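Local coordinates for protein glucokinase (Leishmania braziliensis MHOM/BR/75/M2904, PDB 6EDI) that probably phosphorylates D-glucose to glucose 6-phosphate with ATP, working as a dimeric sugar kinase of the actin-like ATPase superfamily, at residues Phe56-Gln61 with Gly66-Tyr71; Asp157-Ala162 with Tyr228-Leu233; Arg325-Leu330 with Ser357-Lys362; Ala377-Arg380 with Leu385-Thr388. One frame throughout, in Å; residues are numbered along the deposited sequence.

Contact 1: Phe56-Gln61 with Gly66-Tyr71; sequences FSQASQ and GLHIIY
Gln58 OE1 lies at the edge of the His68 imidazole, near the ring plane and 4.2 Å from His68 ND1. Ser60 OG comes to the same ring obliquely, 4.4 Å from His68 CE1. With CG between the backbone N and the carbonyl carbon (chi1 54°) and the chain extended beyond it, Gln58 brings its amide oxygen alongside the imidazole. The stronger polar partners lie elsewhere: Gln58 NE2 bonds to Ser35 O, and His68 NE2 to Gln17 OE1. On this same face of the sheet lie the side chains of Phe56 and Ile70, and the Phe56 ring meets Phe106 edge-to-face.

Strands 51-58 and 67-75 form an antiparallel beta hairpin within the mixed sheet of the actin-like fold. Phe56-Ile70 and Gln58-His68 are hydrogen-bonded pairs. In the second, His68 N points almost straight at Gln58 O (3.1 Å, 177°). Between them Ser57 and Ile69 form a non-hydrogen-bonded pair, where Ser57 CA approaches His68 O to 3.1 Å in a CA-H...O contact.

The opposite face carries Ser57, Ile69 and Leu67 against helix 399-409. Small Ser57 fits closely here, its CB 4.0 Å from Ile69 CG1, while its OG reaches Tyr42 O. Leu67 CD2 touches Ala59 CB, just past the end of strand 51-58, at 4.0 Å, and Gly66 takes a positive phi (66°) that a residue without a side chain adopts easily.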
loop_
_atom_site.group_PDB
_atom_site.type_symbol
_atom_site.label_atom_id
_atom_site.label_comp_id
_atom_site.label_asym_id
_atom_site.label_seq_id
_atom_site.Cartn_x
_atom_site.Cartn_y
_atom_site.Cartn_z
ATOM N N PHE A 56 2.955 26.245 13.651
ATOM C CA PHE A 56 3.998 26.374 12.645
ATOM C C PHE A 56 5.183 25.531 13.054
ATOM O O PHE A 56 5.465 25.375 14.244
ATOM C CB PHE A 56 4.418 27.843 12.533
ATOM C CG PHE A 56 3.297 28.750 12.181
ATOM C CD1 PHE A 56 2.923 28.922 10.860
ATOM C CD2 PHE A 56 2.581 29.401 13.180
ATOM C CE1 PHE A 56 1.865 29.747 10.528
ATOM C CE2 PHE A 56 1.523 30.231 12.870
ATOM C CZ PHE A 56 1.160 30.412 11.546
ATOM N N SER A 57 5.878 24.980 12.068
ATOM C CA SER A 57 7.048 24.164 12.346
ATOM C C SER A 57 8.169 24.551 11.397
ATOM O O SER A 57 7.926 25.082 10.314
ATOM C CB SER A 57 6.731 22.684 12.153
ATOM O OG SER A 57 6.322 22.457 10.819
ATOM N N GLN A 58 9.399 24.280 11.807
ATOM C CA GLN A 58 10.531 24.468 10.916
ATOM C C GLN A 58 11.627 23.533 11.382
ATOM O O GLN A 58 11.569 23.016 12.500
ATOM C CB GLN A 58 11.006 25.920 10.983
ATOM C CG GLN A 58 11.296 26.366 12.401
ATOM C CD GLN A 58 11.982 27.713 12.469
ATOM O OE1 GLN A 58 12.497 28.098 13.519
ATOM N NE2 GLN A 58 12.003 28.437 11.348
ATOM N N ALA A 59 12.609 23.293 10.520
ATOM C CA ALA A 59 13.810 22.572 10.917
ATOM C C ALA A 59 14.948 23.543 11.262
ATOM O O ALA A 59 14.718 24.696 11.625
ATOM C CB ALA A 59 14.246 21.629 9.811
ATOM N N SER A 60 16.176 23.042 11.151
ATOM C CA SER A 60 17.406 23.829 11.267
ATOM C C SER A 60 18.524 22.904 10.779
ATOM O O SER A 60 18.566 21.740 11.169
ATOM C CB SER A 60 17.665 24.270 12.713
ATOM O OG SER A 60 16.603 25.053 13.227
ATOM N N GLN A 61 19.419 23.399 9.926
ATOM C CA GLN A 61 20.367 22.511 9.232
ATOM C C GLN A 61 21.522 21.963 10.083
ATOM O O GLN A 61 22.480 22.679 10.399
ATOM C CB GLN A 61 20.895 23.163 7.940
ATOM C CG GLN A 61 22.157 22.518 7.327
ATOM C CD GLN A 61 21.995 21.043 6.971
ATOM O OE1 GLN A 61 20.880 20.530 6.858
ATOM N NE2 GLN A 61 23.120 20.354 6.792
ATOM N N GLY A 66 17.212 19.340 14.871
ATOM C CA GLY A 66 16.388 20.139 15.754
ATOM C C GLY A 66 15.127 20.521 15.006
ATOM O O GLY A 66 15.170 21.161 13.954
ATOM N N LEU A 67 13.986 20.099 15.528
ATOM C CA LEU A 67 12.728 20.445 14.904
ATOM C C LEU A 67 12.011 21.292 15.928
ATOM O O LEU A 67 12.056 20.968 17.110
ATOM C CB LEU A 67 11.932 19.182 14.580
ATOM C CG LEU A 67 12.537 18.290 13.489
ATOM C CD1 LEU A 67 11.859 16.935 13.445
ATOM C CD2 LEU A 67 12.437 18.969 12.141
ATOM N N HIS A 68 11.390 22.383 15.488
ATOM C CA HIS A 68 10.666 23.259 16.403
ATOM C C HIS A 68 9.206 23.375 15.979
ATOM O O HIS A 68 8.896 23.483 14.791
ATOM C CB HIS A 68 11.318 24.652 16.471
ATOM C CG HIS A 68 12.698 24.651 17.052
ATOM N ND1 HIS A 68 13.709 25.455 16.572
ATOM C CD2 HIS A 68 13.235 23.944 18.076
ATOM C CE1 HIS A 68 14.812 25.236 17.268
ATOM N NE2 HIS A 68 14.550 24.324 18.186
ATOM N N ILE A 69 8.309 23.343 16.961
ATOM C CA ILE A 69 6.895 23.558 16.705
ATOM C C ILE A 69 6.369 24.558 17.726
ATOM O O ILE A 69 6.762 24.544 18.891
ATOM C CB ILE A 69 6.073 22.244 16.771
ATOM C CG1 ILE A 69 6.682 21.183 15.848
ATOM C CG2 ILE A 69 4.623 22.480 16.377
ATOM C CD1 ILE A 69 5.971 19.813 15.878
ATOM N N ILE A 70 5.516 25.457 17.254
ATOM C CA ILE A 70 4.759 26.332 18.132
ATOM C C ILE A 70 3.303 26.151 17.759
ATOM O O ILE A 70 2.972 26.192 16.587
ATOM C CB ILE A 70 5.110 27.799 17.897
ATOM C CG1 ILE A 70 6.552 28.080 18.270
ATOM C CG2 ILE A 70 4.187 28.687 18.725
ATOM C CD1 ILE A 70 6.891 27.765 19.679
ATOM N N TYR A 71 2.415 25.969 18.732
ATOM C CA TYR A 71 1.006 25.848 18.389
ATOM C C TYR A 71 0.117 26.497 19.427
ATOM O O TYR A 71 0.489 26.612 20.595
ATOM C CB TYR A 71 0.600 24.377 18.188
ATOM C CG TYR A 71 0.705 23.536 19.435
ATOM C CD1 TYR A 71 -0.331 23.490 20.367
ATOM C CD2 TYR A 71 1.844 22.788 19.692
ATOM C CE1 TYR A 71 -0.228 22.729 21.512
ATOM C CE2 TYR A 71 1.942 22.020 20.840
ATOM C CZ TYR A 71 0.909 21.996 21.736
ATOM O OH TYR A 71 1.029 21.222 22.866
#

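Contact 2: Asp157-Ala162 with Tyr228-Leu233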
loop_
_atom_site.group_PDB
_atom_site.type_symbol
_atom_site.label_atom_id
_atom_site.label_comp_id
_atom_site.label_asym_id
_atom_site.label_seq_id
_atom_site.Cartn_x
_atom_site.Cartn_y
_atom_site.Cartn_z
ATOM N N ASP A 157 -4.817 10.501 10.724
ATOM C CA ASP A 157 -3.992 10.483 11.928
ATOM C C ASP A 157 -2.702 9.651 11.733
ATOM O O ASP A 157 -1.587 10.127 11.998
ATOM C CB ASP A 157 -4.862 10.020 13.128
ATOM C CG ASP A 157 -4.069 9.305 14.221
ATOM O OD1 ASP A 157 -2.983 9.779 14.621
ATOM O OD2 ASP A 157 -4.561 8.266 14.712
ATOM N N LEU A 158 -2.839 8.433 11.229
ATOM C CA LEU A 158 -1.669 7.566 11.057
ATOM C C LEU A 158 -0.794 7.958 9.860
ATOM O O LEU A 158 0.396 7.640 9.815
ATOM C CB LEU A 158 -2.089 6.094 10.966
ATOM C CG LEU A 158 -1.672 5.313 12.193
ATOM C CD1 LEU A 158 -0.180 5.429 12.331
ATOM C CD2 LEU A 158 -2.358 5.918 13.410
ATOM N N GLU A 159 -1.392 8.636 8.891
ATOM C CA GLU A 159 -0.625 9.155 7.758
ATOM C C GLU A 159 0.282 10.261 8.279
ATOM O O GLU A 159 1.500 10.273 8.029
ATOM C CB GLU A 159 -1.578 9.660 6.675
ATOM C CG GLU A 159 -0.915 10.344 5.490
ATOM C CD GLU A 159 -1.928 10.934 4.533
ATOM O OE1 GLU A 159 -3.127 10.955 4.887
ATOM O OE2 GLU A 159 -1.519 11.384 3.438
ATOM N N ALA A 160 -0.302 11.168 9.059
ATOM C CA ALA A 160 0.481 12.237 9.654
ATOM C C ALA A 160 1.549 11.673 10.590
ATOM O O ALA A 160 2.655 12.184 10.632
ATOM C CB ALA A 160 -0.407 13.248 10.360
ATOM N N GLY A 161 1.230 10.612 11.326
ATOM C CA GLY A 161 2.199 10.013 12.245
ATOM C C GLY A 161 3.418 9.457 11.530
ATOM O O GLY A 161 4.574 9.625 11.965
ATOM N N ALA A 162 3.152 8.790 10.417
ATOM C CA ALA A 162 4.207 8.268 9.559
ATOM C C ALA A 162 5.089 9.391 9.014
ATOM O O ALA A 162 6.322 9.266 8.994
ATOM C CB ALA A 162 3.610 7.450 8.437
ATOM N N TYR A 228 9.756 10.391 -0.507
ATOM C CA TYR A 228 8.836 9.443 0.104
ATOM C C TYR A 228 7.396 9.934 -0.013
ATOM O O TYR A 228 7.142 11.142 -0.061
ATOM C CB TYR A 228 9.146 9.307 1.599
ATOM C CG TYR A 228 10.537 8.834 1.974
ATOM C CD1 TYR A 228 11.633 9.702 1.951
ATOM C CD2 TYR A 228 10.739 7.547 2.425
ATOM C CE1 TYR A 228 12.907 9.261 2.330
ATOM C CE2 TYR A 228 11.998 7.101 2.815
ATOM C CZ TYR A 228 13.067 7.956 2.770
ATOM O OH TYR A 228 14.304 7.478 3.154
ATOM N N ILE A 229 6.441 9.006 -0.018
ATOM C CA ILE A 229 5.044 9.395 0.067
ATOM C C ILE A 229 4.391 8.449 1.053
ATOM O O ILE A 229 4.712 7.267 1.090
ATOM C CB ILE A 229 4.328 9.365 -1.315
ATOM C CG1 ILE A 229 2.867 9.808 -1.186
ATOM C CG2 ILE A 229 4.456 7.982 -1.996
ATOM C CD1 ILE A 229 2.225 10.198 -2.517
ATOM N N VAL A 230 3.507 8.974 1.887
ATOM C CA VAL A 230 2.820 8.123 2.845
ATOM C C VAL A 230 1.436 7.755 2.330
ATOM O O VAL A 230 0.721 8.590 1.770
ATOM C CB VAL A 230 2.700 8.779 4.230
ATOM C CG1 VAL A 230 1.826 7.911 5.150
ATOM C CG2 VAL A 230 4.088 8.996 4.843
ATOM N N LEU A 231 1.069 6.490 2.506
ATOM C CA LEU A 231 -0.269 6.045 2.185
ATOM C C LEU A 231 -0.928 5.678 3.493
ATOM O O LEU A 231 -0.377 4.876 4.255
ATOM C CB LEU A 231 -0.242 4.820 1.268
ATOM C CG LEU A 231 -0.026 5.065 -0.228
ATOM C CD1 LEU A 231 1.402 5.524 -0.490
ATOM C CD2 LEU A 231 -0.341 3.828 -1.073
ATOM N N ALA A 232 -2.083 6.291 3.742
ATOM C CA ALA A 232 -3.000 5.923 4.827
ATOM C C ALA A 232 -3.514 4.504 4.560
ATOM O O ALA A 232 -3.794 4.162 3.411
ATOM C CB ALA A 232 -4.174 6.900 4.853
ATOM N N LEU A 233 -3.661 3.691 5.608
ATOM C CA LEU A 233 -4.080 2.291 5.449
ATOM C C LEU A 233 -5.121 1.851 6.484
ATOM O O LEU A 233 -5.334 2.526 7.491
ATOM C CB LEU A 233 -2.866 1.371 5.550
ATOM C CG LEU A 233 -1.760 1.495 4.503
ATOM C CD1 LEU A 233 -0.593 0.607 4.872
ATOM C CD2 LEU A 233 -2.293 1.118 3.128
#
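Apolar packing joins Glu159 and Ala162, one helical turn apart, to Val230 on the facing strand. Val230 CG1 lies anti to the backbone N (chi1 173°) and is thereby aimed at the helix, meeting Glu159 CG at 3.7 Å and Ala162 CB at 3.8 Å. The same methyl also comes within 3.7 Å of the Glu159 backbone O. The second branch, Val230 CG2, rests on Ala162 CB at 3.9 Å, so both methyls straddle a residue small enough to let the helix sit close. Glu159 contributes its aliphatic part: CG is anti to the backbone N (chi1 175°) and the chain stays extended, crossing Val230 obliquely and carrying the carboxylate on to Ala232, whose CB is 4.2 Å from Glu159 OE1.

These residues join the N-terminal turns of helix 157-170, which directly follows the outermost strand 152-156 of one mixed sheet, to strand 227-233, an outermost strand of the other. The helix thus bridges the two sheets of the actin-like fold, the side chains of Leu158 and Ala162 also packing against strand 205-210. The segment axes run in roughly opposite directions, at 150°, and approach to 7.4 Å.

The hydrogen bonds of these residues lead to neighbours outside the two segments. Glu159 OE1 accepts a bond from Asn156 N, just before the helix, as one half of a capping box would; its negative charge there probably suits the helix N-terminus. Val230 N is bonded to Tyr163 OH. Across the dimer interface, Ala232 O accepts a bond from Arg204 NH2 of the second subunit, and Ile229 packs on Val222 of that subunit.

Contact 3: Arg325-Leu330 with Ser357-Lys362; sequences RLYKNL and SFYFEK
An aromatic cluster of Tyr327, Tyr359 and Phe360 joins the long helix 317-341 to the short, weakly bonded helix 357-361, with Leu369 of helix 363-373 touching all three side chains. Flat, largely apolar rings suit this buried junction, because they can fill the gap between helices whose nearest CA atoms, those of Tyr327 and Tyr359, are 9.1 Å apart.

Phe360 meets Tyr327 edge-to-face. Its CZ stands 3.6 Å above the Tyr327 plane, over the ring centre, with the two planes at 52°. Tyr359 approaches differently: its CG is anti to the backbone N (chi1 178°), which sends the ring toward the long helix, and the two tyrosine side chains, coming from opposing helices, pass alongside each other. Their planes are inclined at 36°, neither a stack nor an edge-to-face pair, and Tyr327 CD2 lies over a face of the Tyr359 ring.

Tyrosine also gives the cluster two polar ends. Tyr327 OH is bonded to Asn356 ND2 and Tyr359 OH to Asp324 OD1, bonds that should restrain both rings. Between the tyrosines the tightest approach is Tyr327 CD2 to Tyr359 CD2, 3.5 Å.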
loop_
_atom_site.group_PDB
_atom_site.type_symbol
_atom_site.label_atom_id
_atom_site.label_comp_id
_atom_site.label_asym_id
_atom_site.label_seq_id
_atom_site.Cartn_x
_atom_site.Cartn_y
_atom_site.Cartn_z
ATOM N N ARG A 325 0.009 -12.337 24.735
ATOM C CA ARG A 325 -0.847 -12.665 23.599
ATOM C C ARG A 325 -1.159 -11.430 22.754
ATOM O O ARG A 325 -1.232 -11.512 21.517
ATOM C CB ARG A 325 -2.146 -13.362 24.041
ATOM C CG ARG A 325 -2.920 -13.950 22.856
ATOM C CD ARG A 325 -4.300 -14.489 23.192
ATOM N NE ARG A 325 -4.273 -15.583 24.162
ATOM C CZ ARG A 325 -4.014 -16.847 23.866
ATOM N NH1 ARG A 325 -3.734 -17.204 22.615
ATOM N NH2 ARG A 325 -4.015 -17.760 24.821
ATOM N N LEU A 326 -1.326 -10.290 23.417
ATOM C CA LEU A 326 -1.615 -9.028 22.738
ATOM C C LEU A 326 -0.535 -8.709 21.712
ATOM O O LEU A 326 -0.829 -8.498 20.539
ATOM C CB LEU A 326 -1.726 -7.865 23.740
ATOM C CG LEU A 326 -2.447 -6.618 23.199
ATOM C CD1 LEU A 326 -3.952 -6.848 23.127
ATOM C CD2 LEU A 326 -2.144 -5.351 23.999
ATOM N N TYR A 327 0.716 -8.677 22.159
ATOM C CA TYR A 327 1.818 -8.373 21.266
ATOM C C TYR A 327 2.201 -9.510 20.317
ATOM O O TYR A 327 2.738 -9.270 19.233
ATOM C CB TYR A 327 3.008 -7.876 22.075
ATOM C CG TYR A 327 2.725 -6.517 22.645
ATOM C CD1 TYR A 327 2.246 -5.495 21.831
ATOM C CD2 TYR A 327 2.895 -6.257 23.999
ATOM C CE1 TYR A 327 1.971 -4.244 22.346
ATOM C CE2 TYR A 327 2.615 -5.011 24.524
ATOM C CZ TYR A 327 2.155 -4.012 23.687
ATOM O OH TYR A 327 1.882 -2.773 24.193
ATOM N N LYS A 328 1.930 -10.748 20.710
ATOM C CA LYS A 328 2.161 -11.856 19.792
ATOM C C LYS A 328 1.279 -11.675 18.561
ATOM O O LYS A 328 1.718 -11.890 17.433
ATOM C CB LYS A 328 1.894 -13.200 20.474
ATOM C CG LYS A 328 3.072 -13.706 21.316
ATOM C CD LYS A 328 2.949 -15.205 21.615
ATOM C CE LYS A 328 4.057 -15.695 22.543
ATOM N NZ LYS A 328 5.390 -15.156 22.167
ATOM N N ASN A 329 0.039 -11.249 18.792
ATOM C CA ASN A 329 -0.902 -10.986 17.707
ATOM C C ASN A 329 -0.707 -9.661 16.966
ATOM O O ASN A 329 -0.949 -9.586 15.751
ATOM C CB ASN A 329 -2.331 -11.136 18.214
ATOM C CG ASN A 329 -2.738 -12.593 18.301
ATOM O OD1 ASN A 329 -2.391 -13.384 17.421
ATOM N ND2 ASN A 329 -3.441 -12.961 19.362
ATOM N N LEU A 330 -0.271 -8.626 17.680
ATOM C CA LEU A 330 0.165 -7.415 16.993
ATOM C C LEU A 330 1.261 -7.780 15.984
ATOM O O LEU A 330 1.218 -7.372 14.822
ATOM C CB LEU A 330 0.685 -6.374 17.983
ATOM C CG LEU A 330 1.276 -5.143 17.278
ATOM C CD1 LEU A 330 0.151 -4.345 16.630
ATOM C CD2 LEU A 330 2.078 -4.279 18.247
ATOM N N SER A 357 6.804 -0.184 27.378
ATOM C CA SER A 357 8.217 -0.429 27.137
ATOM C C SER A 357 8.756 -1.603 27.963
ATOM O O SER A 357 9.568 -2.392 27.466
ATOM C CB SER A 357 9.027 0.828 27.417
ATOM O OG SER A 357 10.365 0.632 27.012
ATOM N N PHE A 358 8.284 -1.712 29.205
ATOM C CA PHE A 358 8.636 -2.815 30.100
ATOM C C PHE A 358 8.562 -4.183 29.413
ATOM O O PHE A 358 9.451 -5.023 29.586
ATOM C CB PHE A 358 7.757 -2.793 31.368
ATOM C CG PHE A 358 6.370 -3.361 31.168
ATOM C CD1 PHE A 358 5.331 -2.554 30.722
ATOM C CD2 PHE A 358 6.114 -4.703 31.416
ATOM C CE1 PHE A 358 4.062 -3.076 30.528
ATOM C CE2 PHE A 358 4.845 -5.235 31.221
ATOM C CZ PHE A 358 3.820 -4.421 30.784
ATOM N N TYR A 359 7.519 -4.408 28.623
ATOM C CA TYR A 359 7.374 -5.690 27.942
ATOM C C TYR A 359 8.526 -5.922 26.962
ATOM O O TYR A 359 9.111 -7.007 26.916
ATOM C CB TYR A 359 6.007 -5.805 27.244
ATOM C CG TYR A 359 5.839 -7.112 26.489
ATOM C CD1 TYR A 359 5.460 -8.277 27.154
ATOM C CD2 TYR A 359 6.071 -7.189 25.124
ATOM C CE1 TYR A 359 5.320 -9.488 26.475
ATOM C CE2 TYR A 359 5.932 -8.402 24.432
ATOM C CZ TYR A 359 5.556 -9.546 25.122
ATOM O OH TYR A 359 5.416 -10.757 24.454
ATOM N N PHE A 360 8.869 -4.898 26.194
ATOM C CA PHE A 360 9.869 -5.063 25.149
ATOM C C PHE A 360 11.296 -4.963 25.672
ATOM O O PHE A 360 12.248 -5.288 24.956
ATOM C CB PHE A 360 9.669 -4.031 24.052
ATOM C CG PHE A 360 8.281 -3.999 23.474
ATOM C CD1 PHE A 360 7.921 -4.859 22.444
ATOM C CD2 PHE A 360 7.364 -3.061 23.908
ATOM C CE1 PHE A 360 6.648 -4.807 21.899
ATOM C CE2 PHE A 360 6.091 -3.007 23.371
ATOM C CZ PHE A 360 5.732 -3.882 22.369
ATOM N N GLU A 361 11.453 -4.507 26.912
ATOM C CA GLU A 361 12.787 -4.428 27.502
ATOM C C GLU A 361 13.345 -5.810 27.893
ATOM O O GLU A 361 14.552 -5.957 28.103
ATOM C CB GLU A 361 12.805 -3.458 28.686
ATOM C CG GLU A 361 12.536 -1.989 28.316
ATOM C CD GLU A 361 13.691 -1.340 27.565
ATOM O OE1 GLU A 361 14.817 -1.875 27.653
ATOM O OE2 GLU A 361 13.481 -0.299 26.890
ATOM N N LYS A 362 12.474 -6.819 27.957
ATOM C CA LYS A 362 12.892 -8.186 28.279
ATOM C C LYS A 362 13.324 -8.935 27.027
ATOM O O LYS A 362 12.493 -9.216 26.162
ATOM C CB LYS A 362 11.750 -8.970 28.930
ATOM C CG LYS A 362 11.079 -8.294 30.119
ATOM C CD LYS A 362 10.027 -9.213 30.737
ATOM C CE LYS A 362 9.243 -8.530 31.861
ATOM N NZ LYS A 362 7.765 -8.643 31.632
#

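Contact 4: Ala377-Arg380 with Leu385-Thr388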
loop_
_atom_site.group_PDB
_atom_site.type_symbol
_atom_site.label_atom_id
_atom_site.label_comp_id
_atom_site.label_asym_id
_atom_site.label_seq_id
_atom_site.Cartn_x
_atom_site.Cartn_y
_atom_site.Cartn_z
ATOM N N ALA A 377 4.150 -18.530 6.671
ATOM C CA ALA A 377 4.537 -19.504 5.641
ATOM C C ALA A 377 5.662 -18.997 4.751
ATOM O O ALA A 377 6.458 -19.783 4.230
ATOM C CB ALA A 377 3.341 -19.879 4.791
ATOM N N MET A 378 5.713 -17.687 4.554
ATOM C CA MET A 378 6.681 -17.110 3.620
ATOM C C MET A 378 8.024 -16.813 4.282
ATOM O O MET A 378 9.026 -16.554 3.601
ATOM C CB MET A 378 6.099 -15.844 2.980
ATOM C CG MET A 378 4.817 -16.104 2.186
ATOM S SD MET A 378 5.145 -17.118 0.718
ATOM C CE MET A 378 5.841 -15.889 -0.381
ATOM N N GLU A 379 8.046 -16.836 5.612
ATOM C CA GLU A 379 9.314 -16.774 6.314
ATOM C C GLU A 379 9.850 -18.190 6.400
ATOM O O GLU A 379 11.038 -18.437 6.184
ATOM C CB GLU A 379 9.149 -16.169 7.716
ATOM C CG GLU A 379 10.435 -16.134 8.519
ATOM C CD GLU A 379 11.506 -15.278 7.875
ATOM O OE1 GLU A 379 11.153 -14.356 7.103
ATOM O OE2 GLU A 379 12.704 -15.532 8.140
ATOM N N ARG A 380 8.970 -19.130 6.728
ATOM C CA ARG A 380 9.380 -20.525 6.809
ATOM C C ARG A 380 10.000 -20.987 5.494
ATOM O O ARG A 380 11.051 -21.630 5.479
ATOM C CB ARG A 380 8.183 -21.408 7.184
ATOM C CG ARG A 380 7.646 -21.136 8.601
ATOM C CD ARG A 380 6.426 -22.010 8.913
ATOM N NE ARG A 380 5.734 -21.680 10.166
ATOM C CZ ARG A 380 5.656 -22.495 11.220
ATOM N NH1 ARG A 380 6.245 -23.682 11.185
ATOM N NH2 ARG A 380 4.996 -22.125 12.310
ATOM N N LEU A 385 10.318 -12.228 5.604
ATOM C CA LEU A 385 9.952 -11.320 6.699
ATOM C C LEU A 385 11.169 -10.898 7.534
ATOM O O LEU A 385 11.223 -9.778 8.052
ATOM C CB LEU A 385 8.853 -11.946 7.571
ATOM C CG LEU A 385 7.465 -12.161 6.937
ATOM C CD1 LEU A 385 7.430 -13.232 5.856
ATOM C CD2 LEU A 385 6.456 -12.517 7.993
ATOM N N SER A 386 12.155 -11.787 7.645
ATOM C CA SER A 386 13.354 -11.500 8.438
ATOM C C SER A 386 14.260 -10.456 7.779
ATOM O O SER A 386 15.256 -10.033 8.366
ATOM C CB SER A 386 14.137 -12.788 8.691
ATOM O OG SER A 386 14.446 -13.423 7.469
ATOM N N ARG A 387 13.911 -10.037 6.566
ATOM C CA ARG A 387 14.657 -8.968 5.895
ATOM C C ARG A 387 14.433 -7.626 6.571
ATOM O O ARG A 387 15.246 -6.709 6.433
ATOM C CB ARG A 387 14.251 -8.861 4.427
ATOM C CG ARG A 387 14.484 -10.132 3.620
ATOM C CD ARG A 387 13.985 -9.938 2.201
ATOM N NE ARG A 387 14.215 -11.106 1.345
ATOM C CZ ARG A 387 13.958 -11.131 0.044
ATOM N NH1 ARG A 387 13.478 -10.045 -0.544
ATOM N NH2 ARG A 387 14.185 -12.232 -0.669
ATOM N N THR A 388 13.324 -7.525 7.304
ATOM C CA THR A 388 12.838 -6.251 7.836
ATOM C C THR A 388 13.358 -5.922 9.238
ATOM O O THR A 388 13.303 -6.749 10.148
ATOM C CB THR A 388 11.283 -6.218 7.820
ATOM O OG1 THR A 388 10.824 -6.367 6.468
ATOM C CG2 THR A 388 10.751 -4.904 8.392
#
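Glu379 and Leu385 bring their CA atoms to within 5.5 Å of each other where the chain leaves helix 377-382 and passes through residues 385-387, which keep a helix-like backbone but lack the repeating hydrogen bonds of a helix. Glu379 points into this turn. Its CG is anti to the backbone N, and a bend at the next torsion (chi2 62°) sets the carboxylate against the two backbone N-H groups there.

Glu379 OE1 accepts from Ser386 N at 2.8 Å, with a moderately bent N-H...O angle of 146°, the donor standing above the carboxylate plane (46° out of it). Leu385 N also lies 2.7 Å from Glu379 OE1, but its N-H is turned well off the line and the bond is weak. The turn leads into strand 389-393 of the second mixed sheet, while Leu385 packs on Ala335 and Thr338 of helix 317-341.

The other oxygen, Glu379 OE2, is met on its syn side and close to the carboxylate plane by Ser386 OG at 2.8 Å. Glutamate suits the place because its two oxygens serve backbone and hydroxyl together; the two good bonds, with the weak one, should restrain its rotation and partly offset the burial of its charge. Leu385 CD1 also reaches Glu379 CB at 3.9 Å and Met378 CB at 4.1 Å, adding apolar packing to the polar bonds. Met378 packs on Ser237 and Ala377 on Ala272, both of the second subunit.

How the contacts relate
The contacts follow one another along the chain in numerical order, none enclosing another. Contact 1 belongs to the first mixed sheet; contact 2 lies about 20 Å away between centres, where helix 157-170 leaves that sheet and meets an outermost strand of the second. Contacts 3 and 4, about 20 Å apart between centres, share the long helix 317-341: contact 3 is built on it, and contact 4 packs against it through Leu385. Both lie across the chain's centre from contact 1, at about 33 and 38 Å between centres. Contacts 2 and 4 touch the second subunit, so the half of the molecule built on the second sheet also supplies dimer surface.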